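Local coordinates for protein histidine kinase (Pseudomonas aeruginosa, PDB 7C1I) that probably relays phosphoryl groups between sensor kinases and response regulators as a histidine-containing phosphotransfer protein in two-component signalling, at residues Ala3-Gln15 against Gly61-Gly73. Residues are numbered along the deposited sequence; the frame is centred on the assembly and turned at random.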
loop_
_atom_site.group_PDB
_atom_site.type_symbol
_atom_site.label_atom_id
_atom_site.label_comp_id
_atom_site.label_asym_id
_atom_site.label_seq_id
_atom_site.Cartn_x
_atom_site.Cartn_y
_atom_site.Cartn_z
ATOM N N ALA A 3 4.270 -20.600 10.726
ATOM C CA ALA A 3 5.699 -20.218 10.622
ATOM C C ALA A 3 5.897 -19.674 9.210
ATOM O O ALA A 3 5.087 -20.077 8.379
ATOM C CB ALA A 3 6.594 -21.390 10.939
ATOM N N PRO A 4 6.810 -18.717 8.929
ATOM C CA PRO A 4 7.728 -18.104 9.891
ATOM C C PRO A 4 7.154 -16.921 10.685
ATOM O O PRO A 4 7.829 -16.343 11.518
ATOM C CB PRO A 4 8.842 -17.553 8.992
ATOM C CG PRO A 4 8.104 -17.086 7.761
ATOM C CD PRO A 4 7.084 -18.192 7.580
ATOM N N HIS A 5 5.870 -16.592 10.508
ATOM C CA HIS A 5 5.196 -15.380 11.047
ATOM C C HIS A 5 4.969 -15.535 12.555
ATOM O O HIS A 5 5.007 -14.554 13.323
ATOM C CB HIS A 5 3.855 -15.177 10.330
ATOM C CG HIS A 5 4.040 -15.066 8.853
ATOM N ND1 HIS A 5 4.689 -14.021 8.229
ATOM C CD2 HIS A 5 3.726 -15.959 7.890
ATOM C CE1 HIS A 5 4.875 -14.297 6.954
ATOM N NE2 HIS A 5 4.254 -15.465 6.728
ATOM N N LEU A 6 4.622 -16.754 12.980
ATOM C CA LEU A 6 4.349 -17.010 14.420
ATOM C C LEU A 6 5.259 -18.157 14.871
ATOM O O LEU A 6 5.446 -19.126 14.107
ATOM C CB LEU A 6 2.875 -17.401 14.562
ATOM C CG LEU A 6 1.860 -16.277 14.359
ATOM C CD1 LEU A 6 0.452 -16.836 14.485
ATOM C CD2 LEU A 6 2.132 -15.217 15.414
ATOM N N ASP A 7 5.896 -18.005 16.036
ATOM C CA ASP A 7 6.743 -19.091 16.602
ATOM C C ASP A 7 5.791 -19.902 17.488
ATOM O O ASP A 7 5.300 -19.405 18.520
ATOM C CB ASP A 7 7.931 -18.590 17.426
ATOM C CG ASP A 7 8.823 -19.723 17.903
ATOM O OD1 ASP A 7 8.287 -20.812 18.190
ATOM O OD2 ASP A 7 10.010 -19.449 18.164
ATOM N N ASP A 8 5.260 -21.008 16.957
ATOM C CA ASP A 8 4.058 -21.692 17.508
ATOM C C ASP A 8 4.285 -22.179 18.943
ATOM O O ASP A 8 3.316 -22.372 19.705
ATOM C CB ASP A 8 3.652 -22.999 16.823
ATOM C CG ASP A 8 2.560 -23.682 17.628
ATOM O OD1 ASP A 8 1.548 -23.031 17.956
ATOM O OD2 ASP A 8 2.812 -24.833 18.037
ATOM N N ARG A 9 5.571 -22.411 19.228
ATOM C CA ARG A 9 5.925 -22.938 20.573
ATOM C C ARG A 9 5.894 -21.778 21.574
ATOM O O ARG A 9 5.441 -22.103 22.691
ATOM C CB ARG A 9 7.266 -23.680 20.561
ATOM C CG ARG A 9 8.404 -23.047 19.774
ATOM C CD ARG A 9 8.779 -23.839 18.535
ATOM N NE ARG A 9 9.601 -23.103 17.583
ATOM C CZ ARG A 9 10.871 -23.357 17.293
ATOM N NH1 ARG A 9 11.508 -22.610 16.407
ATOM N NH2 ARG A 9 11.517 -24.352 17.874
ATOM N N VAL A 10 6.385 -20.572 21.271
ATOM C CA VAL A 10 6.120 -19.420 22.185
ATOM C C VAL A 10 4.616 -19.475 22.475
ATOM O O VAL A 10 4.101 -19.325 23.601
ATOM C CB VAL A 10 6.513 -18.021 21.670
ATOM C CG1 VAL A 10 5.998 -16.808 22.429
ATOM C CG2 VAL A 10 8.006 -18.021 21.386
ATOM N N LEU A 11 3.770 -19.604 21.448
ATOM C CA LEU A 11 2.302 -19.545 21.677
ATOM C C LEU A 11 1.823 -20.834 22.360
ATOM O O LEU A 11 0.816 -20.638 23.067
ATOM C CB LEU A 11 1.563 -19.331 20.351
ATOM C CG LEU A 11 1.720 -17.888 19.875
ATOM C CD1 LEU A 11 1.271 -17.824 18.423
ATOM C CD2 LEU A 11 0.907 -16.922 20.723
ATOM N N ALA A 12 2.478 -21.967 22.085
ATOM C CA ALA A 12 2.009 -23.237 22.687
ATOM C C ALA A 12 2.243 -23.111 24.197
ATOM O O ALA A 12 1.331 -23.451 24.976
ATOM C CB ALA A 12 2.767 -24.430 22.162
ATOM N N SER A 13 3.423 -22.629 24.596
ATOM C CA SER A 13 3.670 -22.380 26.041
ATOM C C SER A 13 2.689 -21.379 26.662
ATOM O O SER A 13 2.114 -21.504 27.762
ATOM C CB SER A 13 5.087 -21.872 26.122
ATOM O OG SER A 13 5.394 -21.657 27.491
ATOM N N LEU A 14 2.402 -20.261 25.986
ATOM C CA LEU A 14 1.471 -19.216 26.490
ATOM C C LEU A 14 0.059 -19.784 26.676
ATOM O O LEU A 14 -0.609 -19.473 27.680
ATOM C CB LEU A 14 1.414 -18.077 25.468
ATOM C CG LEU A 14 0.677 -16.822 25.936
ATOM C CD1 LEU A 14 1.359 -16.192 27.142
ATOM C CD2 LEU A 14 0.673 -15.840 24.775
ATOM N N GLN A 15 -0.436 -20.604 25.745
ATOM C CA GLN A 15 -1.829 -21.101 25.916
ATOM C C GLN A 15 -1.824 -22.168 27.016
ATOM O O GLN A 15 -2.816 -22.230 27.768
ATOM C CB GLN A 15 -2.332 -21.565 24.548
ATOM C CG GLN A 15 -3.703 -22.204 24.718
ATOM C CD GLN A 15 -4.359 -22.686 23.448
ATOM O OE1 GLN A 15 -5.587 -22.682 23.384
ATOM N NE2 GLN A 15 -3.576 -22.977 22.423
ATOM N N GLY A 61 8.471 -5.569 22.024
ATOM C CA GLY A 61 8.141 -6.455 23.158
ATOM C C GLY A 61 6.805 -7.162 23.009
ATOM O O GLY A 61 6.706 -8.372 23.304
ATOM N N GLY A 62 5.731 -6.414 22.743
ATOM C CA GLY A 62 4.384 -7.010 22.662
ATOM C C GLY A 62 4.377 -8.074 21.578
ATOM O O GLY A 62 3.835 -9.187 21.751
ATOM N N SER A 63 5.027 -7.826 20.435
ATOM C CA SER A 63 5.122 -8.789 19.306
ATOM C C SER A 63 5.843 -10.049 19.794
ATOM O O SER A 63 5.397 -11.188 19.542
ATOM C CB SER A 63 5.765 -8.177 18.085
ATOM O OG SER A 63 4.877 -7.146 17.681
ATOM N N SER A 64 6.955 -9.813 20.497
ATOM C CA SER A 64 7.814 -10.938 20.955
ATOM C C SER A 64 7.019 -11.824 21.922
ATOM O O SER A 64 7.111 -13.051 21.705
ATOM C CB SER A 64 8.985 -10.317 21.673
ATOM O OG SER A 64 9.721 -11.384 22.251
ATOM N N ASN A 65 6.186 -11.207 22.766
ATOM C CA ASN A 65 5.439 -11.869 23.872
ATOM C C ASN A 65 4.410 -12.801 23.222
ATOM O O ASN A 65 3.977 -13.815 23.807
ATOM C CB ASN A 65 4.687 -10.908 24.795
ATOM C CG ASN A 65 5.482 -9.966 25.675
ATOM O OD1 ASN A 65 6.653 -10.312 25.815
ATOM N ND2 ASN A 65 4.828 -8.971 26.253
ATOM N N MET A 66 3.863 -12.404 22.069
ATOM C CA MET A 66 2.849 -13.206 21.334
ATOM C C MET A 66 3.438 -14.012 20.170
ATOM O O MET A 66 2.623 -14.489 19.351
ATOM C CB MET A 66 1.723 -12.283 20.861
ATOM C CG MET A 66 0.858 -11.581 21.888
ATOM S SD MET A 66 0.134 -12.741 23.078
ATOM C CE MET A 66 -1.104 -13.456 21.998
ATOM N N GLY A 67 4.744 -14.250 20.013
ATOM C CA GLY A 67 5.414 -15.135 19.042
ATOM C C GLY A 67 5.323 -14.572 17.633
ATOM O O GLY A 67 5.810 -15.318 16.761
ATOM N N ALA A 68 5.109 -13.253 17.589
ATOM C CA ALA A 68 5.077 -12.603 16.257
ATOM C C ALA A 68 6.505 -12.150 15.936
ATOM O O ALA A 68 6.799 -10.942 16.040
ATOM C CB ALA A 68 4.046 -11.508 16.145
ATOM N N VAL A 69 7.479 -13.023 15.657
ATOM C CA VAL A 69 8.951 -12.773 15.680
ATOM C C VAL A 69 9.428 -12.003 14.442
ATOM O O VAL A 69 10.437 -11.268 14.422
ATOM C CB VAL A 69 9.737 -14.077 15.917
ATOM C CG1 VAL A 69 9.378 -14.654 17.278
ATOM C CG2 VAL A 69 9.456 -15.118 14.844
ATOM N N LEU A 70 8.699 -12.103 13.325
ATOM C CA LEU A 70 9.145 -11.322 12.139
ATOM C C LEU A 70 8.707 -9.876 12.394
ATOM O O LEU A 70 9.476 -8.936 12.117
ATOM C CB LEU A 70 8.571 -11.842 10.817
ATOM C CG LEU A 70 9.029 -13.258 10.472
ATOM C CD1 LEU A 70 8.597 -13.542 9.041
ATOM C CD2 LEU A 70 10.538 -13.426 10.549
ATOM N N LEU A 71 7.493 -9.672 12.914
ATOM C CA LEU A 71 6.953 -8.335 13.278
ATOM C C LEU A 71 7.913 -7.714 14.298
ATOM O O LEU A 71 8.265 -6.530 14.151
ATOM C CB LEU A 71 5.507 -8.508 13.752
ATOM C CG LEU A 71 4.835 -7.205 14.182
ATOM C CD1 LEU A 71 4.826 -6.149 13.084
ATOM C CD2 LEU A 71 3.412 -7.524 14.608
ATOM N N ALA A 72 8.316 -8.518 15.287
ATOM C CA ALA A 72 9.198 -7.937 16.327
ATOM C C ALA A 72 10.535 -7.513 15.706
ATOM O O ALA A 72 11.042 -6.461 16.147
ATOM C CB ALA A 72 9.403 -8.999 17.380
ATOM N N GLY A 73 11.010 -8.208 14.669
ATOM C CA GLY A 73 12.268 -7.911 13.958
ATOM C C GLY A 73 12.178 -6.558 13.271
ATOM O O GLY A 73 13.050 -5.676 13.403
HETATM O O HOH W 1 5.566 -11.958 12.734
#
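Leu14 and Met66 meet at about a right angle: CD2 of Leu14 rests 3.6 Å from SD of Met66, whose chain folds back on itself and so sets the thioether beside that methyl. One turn earlier, Leu11 brings CD2 to 3.3 Å from the carbonyl O of Met66, while Tyr22 of helix 22-45 touches the same leucine. Val10 sends CG1, anti to its backbone N (chi1 167°), onto the backbone of Gly67, 3.7 Å from N. The direct hydrogen bond between the segments is Asp7 N to Gly67 O, 2.8 Å and 156° at the hydrogen. Farther along, the isobutyl group of Leu70 lies obliquely across Pro4, Leu70 CD1 to Pro4 CG 3.8 Å, and Leu70 CD1 also approaches ND1 of the His5 ring. That nitrogen is hydrogen-bonded to Glu100 of helix 90-112. A water bridges His5 O to Leu71 N, tying the N-terminal arm to the first turn of helix 69-83. Gly67, at positive phi, is the C-prime residue of a Schellman motif ending helix 49-65, and the N-terminal segment packs against this helix-to-helix turn of the helical Hpt fold.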